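Local coordinates for protein CofB (Escherichia coli, PDB 5AX6) that forms a homotrimer as the minor pilin subunit of the type IVb pilus CFA/III and probably takes part in pilus assembly, at the interface of chains A and B. Residues are numbered along the deposited sequence; one frame, centred on the assembly and turned at random. Chains: chain A/B, CofB.

The interface of chains A and B. Residues chain A 407, 409, 423, 429-430; chain B 441-444.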
loop_
_atom_site.group_PDB
_atom_site.type_symbol
_atom_site.label_atom_id
_atom_site.label_comp_id
_atom_site.label_asym_id
_atom_site.label_seq_id
_atom_site.Cartn_x
_atom_site.Cartn_y
_atom_site.Cartn_z
ATOM N N SER A 407 -28.291 -37.272 10.857
ATOM C CA SER A 407 -28.717 -38.492 11.572
ATOM C C SER A 407 -30.171 -38.760 11.228
ATOM O O SER A 407 -30.925 -37.822 11.012
ATOM C CB SER A 407 -28.559 -38.355 13.092
ATOM O OG SER A 407 -27.215 -38.561 13.490
ATOM N N VAL A 409 -33.323 -41.899 12.091
ATOM C CA VAL A 409 -33.771 -43.230 12.492
ATOM C C VAL A 409 -35.287 -43.363 12.380
ATOM O O VAL A 409 -36.037 -42.384 12.514
ATOM C CB VAL A 409 -33.330 -43.598 13.943
ATOM C CG1 VAL A 409 -31.809 -43.725 14.029
ATOM C CG2 VAL A 409 -33.857 -42.570 14.945
ATOM N N PHE A 423 -32.435 -36.017 18.077
ATOM C CA PHE A 423 -31.132 -35.617 17.549
ATOM C C PHE A 423 -30.907 -34.112 17.684
ATOM O O PHE A 423 -30.096 -33.520 16.965
ATOM C CB PHE A 423 -30.998 -36.065 16.083
ATOM C CG PHE A 423 -31.046 -37.563 15.897
ATOM C CD1 PHE A 423 -30.527 -38.415 16.866
ATOM C CD2 PHE A 423 -31.597 -38.119 14.753
ATOM C CE1 PHE A 423 -30.571 -39.791 16.706
ATOM C CE2 PHE A 423 -31.641 -39.509 14.570
ATOM C CZ PHE A 423 -31.136 -40.348 15.552
ATOM N N ASN A 429 -26.540 -37.650 20.348
ATOM C CA ASN A 429 -27.441 -38.343 19.420
ATOM C C ASN A 429 -27.646 -39.835 19.733
ATOM O O ASN A 429 -28.695 -40.393 19.437
ATOM C CB ASN A 429 -26.944 -38.192 17.970
ATOM C CG ASN A 429 -27.313 -36.831 17.356
ATOM O OD1 ASN A 429 -28.090 -36.068 17.933
ATOM N ND2 ASN A 429 -26.764 -36.536 16.172
ATOM N N ARG A 430 -26.650 -40.488 20.312
ATOM C CA ARG A 430 -26.765 -41.921 20.588
ATOM C C ARG A 430 -27.417 -42.203 21.942
ATOM O O ARG A 430 -27.602 -43.359 22.315
ATOM C CB ARG A 430 -25.391 -42.590 20.561
ATOM C CG ARG A 430 -24.753 -42.718 19.193
ATOM C CD ARG A 430 -23.294 -43.078 19.350
ATOM N NE ARG A 430 -23.139 -44.347 20.053
ATOM C CZ ARG A 430 -21.969 -44.898 20.339
ATOM N NH1 ARG A 430 -20.847 -44.283 19.993
ATOM N NH2 ARG A 430 -21.921 -46.062 20.974
ATOM N N GLY B 441 -31.852 -46.974 10.148
ATOM C CA GLY B 441 -31.233 -45.661 10.157
ATOM C C GLY B 441 -29.929 -45.623 10.923
ATOM O O GLY B 441 -29.349 -46.659 11.225
ATOM N N THR B 442 -29.472 -44.417 11.249
ATOM C CA THR B 442 -28.214 -44.269 11.962
ATOM C C THR B 442 -28.232 -43.033 12.848
ATOM O O THR B 442 -28.801 -41.991 12.492
ATOM C CB THR B 442 -27.009 -44.190 10.983
ATOM O OG1 THR B 442 -25.798 -44.009 11.728
ATOM C CG2 THR B 442 -27.165 -43.021 10.026
ATOM N N ALA B 443 -27.618 -43.171 14.015
ATOM C CA ALA B 443 -27.389 -42.055 14.908
ATOM C C ALA B 443 -25.902 -41.750 14.908
ATOM O O ALA B 443 -25.090 -42.595 15.289
ATOM C CB ALA B 443 -27.887 -42.380 16.328
ATOM N N ILE B 444 -25.543 -40.543 14.474
ATOM C CA ILE B 444 -24.143 -40.163 14.401
ATOM C C ILE B 444 -23.879 -39.091 15.442
ATOM O O ILE B 444 -24.547 -38.061 15.479
ATOM C CB ILE B 444 -23.753 -39.673 12.990
ATOM C CG1 ILE B 444 -23.915 -40.829 11.986
ATOM C CG2 ILE B 444 -22.307 -39.195 12.985
ATOM C CD1 ILE B 444 -23.990 -40.415 10.498
#
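A:Ser407 and A:Asn429 hold the backbone of B:Ile444 from chain A. The hydroxyl OG of A:Ser407 accepts a hydrogen bond from B:Ile444 N at 2.8 Å, nearly straight at 167°. The amide ND2 of A:Asn429 donates to B:Ile444 O, also at 2.8 Å. This donor approaches the carbonyl at a C=O...N angle of 154° and lies tilted out of the carbonyl plane. Both polar backbone atoms of B:Ile444 are thus met by side chains of chain A.

B:Ala443 buries the most surface in this patch, 54 Å². Its methyl CB passes beside the CE1–CZ rim of the A:Phe423 ring, above the ring plane, 3.7 Å from CE1. CB also lies 3.8 Å from the backbone O of A:Asn429. A:Val409 extends CG1 to the backbone of B:Thr442, 3.7 Å from its N. The aliphatic CG of A:Arg430 passes near B:Ala443 O.

Behind this shell, A:Ser407 CB rests over one face of the A:Phe423 ring, offset toward the rim. A:Ser407 OG is anti to its own carbonyl carbon (chi1 -80°), which turns it toward B:Ile444. An alanine in place of A:Asn429 would probably leave B:Ile444 O without its amide donor and weaken the hold on this strand.

A:Ser407 and A:Val409 lie at the C-terminal end of strand 398-409; A:Phe423, A:Asn429 and A:Arg430 come from loops. Strand 438-448 of chain B runs alongside, with an antiparallel bridge between A:Val409 and B:Gly441. The patch joins C-terminal domains within the homotrimer.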